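Local coordinates for Thiol:disulfide interchange protein (PDB 6DXN) that probably acts as a periplasmic thiol:disulfide oxidoreductase of the DsbA type, exchanging disulfides with other proteins through a CxxC pair, at residues 38-41 / 45-48; 166-169 / 175-178. One frame throughout, in Å; residues are numbered along the deposited sequence.

Interaction 1. Residues 38-41 / 45-48; sequences AFAE and VDTA
V45 meets the ring of F39 because its chi1 of 169° sets CG1 anti to the backbone N and turns CG2, beside that N, over the aromatic face. CG2 sits above the ring centre, 3.6 Å from the centroid of the F39 ring and 11° off the ring normal, a CH-pi contact made squarely on one face. The two side chains run side by side in the same direction, and V45 CB also packs 3.6 Å from F39 CD2. In the backbone, F39 O accepts a hydrogen bond from D46 N at 3.1 Å, nearly straight at 166°. V45 N lies 2.9 Å from the same oxygen, F39 O. Helix 34-41 starts at the CxxC of the thioredoxin fold, here with free thiols, and the bond from D46 N ties it to helix 45-52 across a short connection. M180 and Y176 of helix 173-188 pack against both side chains, F39 and V45. On the polar side, D46 CG, beside its own backbone N, brings OD2 to 3.7 Å from A40 CB. That oxygen forms a salt bridge with K61, and OD1 lies close to E27 OE1, like charges near each other. A water also bridges the helices: it donates to A40 O at 3.2 Å and hydrogen-bonds T47 OG1 at 2.8 Å.

Interaction 2. Residues 166-169 / 175-178; sequences ASLA and TYAE
Loop-on-helix packing joins L168 and A169 to Y176 and T175, where the segment 166-169, following strand 161-163 of the thioredoxin-fold sheet, lies against the start of helix 173-188, the last helix of the chain. The contact is partly buried and mostly apolar. L168 and Y176 cross at about a right angle: CB of L168 comes obliquely to the ring, 3.5 Å from Y176 CE2, and CD1 of L168 reaches on to Y176 CZ at 3.7 Å. Chi1 of Y176, 177°, carries CG anti to the backbone N and lays the ring alongside the loop. The phenol is fixed at its far end as well, since Y176 OH hydrogen-bonds the carbonyl of N165, just before the segment; a triethylene glycol molecule, probably from the crystallisation liquor, lies about 3 Å from the tyrosine side chain. L168 also packs on M180 and L183 of the same helix. The backbone of A169 is held to this helix too, its N bonding D179 OD2. T175 turns its hydroxyl to D172, and its methyl CG2 meets A169 CB at 3.9 Å. At the ring edge, in its plane, A169 O approaches Y176 CD2 to 3.3 Å and also lies 3.5 Å from Y176 CB.

Interaction 1 closes before interaction 2 opens along the chain, yet their centres lie only 12 Å apart, on the same side of the protein centre and within one DsbA-like thioredoxin domain. Helix 173-188 joins them: its residue Y176, packed against the preceding loop in interaction 2, also reaches interaction 1, with OH 3.7 Å from F39 CZ and CE1 3.9 Å from V45 CG2. Helices 45-52 and 173-188 also meet where A48 CB is 3.7 Å from A177 O. The C-terminal helix is thereby packed onto helices 34-41 and 45-52, the first carrying the second CxxC cysteine; F39 of interaction 1 lies near, without touching, the presumed redox-active cysteines.

Interaction 1. Residues 38-41 / 45-48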
loop_
_atom_site.group_PDB
_atom_site.type_symbol
_atom_site.label_atom_id
_atom_site.label_comp_id
_atom_site.label_asym_id
_atom_site.label_seq_id
_atom_site.Cartn_x
_atom_site.Cartn_y
_atom_site.Cartn_z
ATOM N N ALA A 38 5.957 -4.527 -8.394
ATOM C CA ALA A 38 5.803 -3.969 -9.756
ATOM C C ALA A 38 4.954 -2.683 -9.717
ATOM O O ALA A 38 5.251 -1.702 -10.414
ATOM C CB ALA A 38 5.209 -5.013 -10.678
ATOM N N PHE A 39 3.925 -2.681 -8.870
ATOM C CA PHE A 39 3.035 -1.514 -8.729
ATOM C C PHE A 39 3.790 -0.297 -8.170
ATOM O O PHE A 39 3.472 0.851 -8.509
ATOM C CB PHE A 39 1.825 -1.901 -7.878
ATOM C CG PHE A 39 0.687 -2.465 -8.682
ATOM C CD1 PHE A 39 0.902 -3.451 -9.634
ATOM C CD2 PHE A 39 -0.609 -2.019 -8.476
ATOM C CE1 PHE A 39 -0.149 -3.946 -10.391
ATOM C CE2 PHE A 39 -1.659 -2.536 -9.220
ATOM C CZ PHE A 39 -1.425 -3.500 -10.172
ATOM N N ALA A 40 4.809 -0.549 -7.347
ATOM C CA ALA A 40 5.552 0.538 -6.733
ATOM C C ALA A 40 6.829 0.893 -7.505
ATOM O O ALA A 40 7.326 2.004 -7.332
ATOM C CB ALA A 40 5.899 0.169 -5.311
ATOM N N GLU A 41 7.340 -0.015 -8.357
ATOM C CA GLU A 41 8.665 0.224 -8.979
ATOM C C GLU A 41 8.714 -0.063 -10.492
ATOM O O GLU A 41 9.502 0.582 -11.191
ATOM C CB GLU A 41 9.698 -0.625 -8.218
ATOM C CG GLU A 41 11.137 -0.474 -8.696
ATOM C CD GLU A 41 11.530 -1.274 -9.932
ATOM O OE1 GLU A 41 10.887 -2.308 -10.202
ATOM O OE2 GLU A 41 12.471 -0.853 -10.631
ATOM N N VAL A 45 2.181 2.053 -10.848
ATOM C CA VAL A 45 0.778 2.332 -10.660
ATOM C C VAL A 45 0.656 3.371 -9.537
ATOM O O VAL A 45 -0.212 4.236 -9.578
ATOM C CB VAL A 45 -0.003 1.057 -10.285
ATOM C CG1 VAL A 45 -1.417 1.367 -9.834
ATOM C CG2 VAL A 45 -0.002 0.034 -11.404
ATOM N N ASP A 46 1.552 3.273 -8.547
ATOM C CA ASP A 46 1.494 4.140 -7.351
ATOM C C ASP A 46 1.797 5.605 -7.698
ATOM O O ASP A 46 1.101 6.486 -7.226
ATOM C CB ASP A 46 2.435 3.648 -6.251
ATOM C CG ASP A 46 1.976 2.393 -5.526
ATOM O OD1 ASP A 46 0.847 1.924 -5.783
ATOM O OD2 ASP A 46 2.743 1.913 -4.695
ATOM N N THR A 47 2.853 5.861 -8.482
ATOM C CA THR A 47 3.184 7.265 -8.863
ATOM C C THR A 47 2.068 7.836 -9.754
ATOM O O THR A 47 1.646 8.997 -9.593
ATOM C CB THR A 47 4.558 7.353 -9.540
ATOM O OG1 THR A 47 5.541 6.930 -8.594
ATOM C CG2 THR A 47 4.913 8.747 -10.013
ATOM N N ALA A 48 1.583 7.010 -10.684
ATOM C CA ALA A 48 0.522 7.423 -11.617
ATOM C C ALA A 48 -0.687 7.957 -10.832
ATOM O O ALA A 48 -1.182 9.073 -11.080
ATOM C CB ALA A 48 0.151 6.261 -12.508
HETATM O O HOH W 1 5.198 4.149 -8.340
#

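Interaction 2. Residues 166-169 / 175-178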
loop_
_atom_site.group_PDB
_atom_site.type_symbol
_atom_site.label_atom_id
_atom_site.label_comp_id
_atom_site.label_asym_id
_atom_site.label_seq_id
_atom_site.Cartn_x
_atom_site.Cartn_y
_atom_site.Cartn_z
ATOM N N ALA A 166 -7.275 -6.711 -12.914
ATOM C CA ALA A 166 -7.133 -7.380 -14.218
ATOM C C ALA A 166 -8.048 -6.776 -15.295
ATOM O O ALA A 166 -7.842 -7.021 -16.482
ATOM C CB ALA A 166 -7.410 -8.856 -14.050
ATOM N N SER A 167 -9.016 -5.952 -14.887
ATOM C CA SER A 167 -10.019 -5.416 -15.831
ATOM C C SER A 167 -9.480 -4.297 -16.737
ATOM O O SER A 167 -10.065 -4.045 -17.810
ATOM C CB SER A 167 -11.235 -4.923 -15.077
ATOM O OG SER A 167 -10.988 -3.673 -14.421
ATOM N N LEU A 168 -8.390 -3.642 -16.327
ATOM C CA LEU A 168 -7.851 -2.441 -17.015
ATOM C C LEU A 168 -7.093 -2.764 -18.318
ATOM O O LEU A 168 -6.818 -3.912 -18.637
ATOM C CB LEU A 168 -6.950 -1.695 -16.025
ATOM C CG LEU A 168 -7.655 -1.121 -14.793
ATOM C CD1 LEU A 168 -6.658 -0.777 -13.697
ATOM C CD2 LEU A 168 -8.497 0.092 -15.157
ATOM N N ALA A 169 -6.771 -1.682 -19.044
ATOM C CA ALA A 169 -6.074 -1.657 -20.337
ATOM C C ALA A 169 -4.845 -2.564 -20.299
ATOM O O ALA A 169 -4.002 -2.427 -19.419
ATOM C CB ALA A 169 -5.688 -0.238 -20.673
ATOM N N THR A 175 0.129 2.510 -20.088
ATOM C CA THR A 175 -1.287 2.718 -20.363
ATOM C C THR A 175 -2.102 2.141 -19.201
ATOM O O THR A 175 -3.078 2.752 -18.747
ATOM C CB THR A 175 -1.668 2.117 -21.723
ATOM O OG1 THR A 175 -0.803 2.691 -22.709
ATOM C CG2 THR A 175 -3.113 2.363 -22.099
ATOM N N TYR A 176 -1.670 0.973 -18.710
ATOM C CA TYR A 176 -2.341 0.313 -17.598
ATOM C C TYR A 176 -2.353 1.230 -16.365
ATOM O O TYR A 176 -3.408 1.420 -15.728
ATOM C CB TYR A 176 -1.677 -1.025 -17.253
ATOM C CG TYR A 176 -2.316 -1.681 -16.057
ATOM C CD1 TYR A 176 -1.945 -1.310 -14.775
ATOM C CD2 TYR A 176 -3.322 -2.622 -16.197
ATOM C CE1 TYR A 176 -2.542 -1.873 -13.661
ATOM C CE2 TYR A 176 -3.922 -3.205 -15.091
ATOM C CZ TYR A 176 -3.537 -2.818 -13.817
ATOM O OH TYR A 176 -4.115 -3.352 -12.704
ATOM N N ALA A 177 -1.176 1.778 -16.026
ATOM C CA ALA A 177 -1.020 2.646 -14.860
ATOM C C ALA A 177 -1.934 3.874 -14.990
ATOM O O ALA A 177 -2.569 4.271 -14.023
ATOM C CB ALA A 177 0.426 3.048 -14.695
ATOM N N GLU A 178 -2.000 4.445 -16.198
ATOM C CA GLU A 178 -2.838 5.622 -16.453
ATOM C C GLU A 178 -4.317 5.256 -16.262
ATOM O O GLU A 178 -5.068 6.032 -15.688
ATOM C CB GLU A 178 -2.622 6.180 -17.860
ATOM C CG GLU A 178 -3.352 7.501 -18.104
ATOM C CD GLU A 178 -3.309 8.022 -19.533
ATOM O OE1 GLU A 178 -3.392 7.193 -20.467
ATOM O OE2 GLU A 178 -3.180 9.262 -19.713
#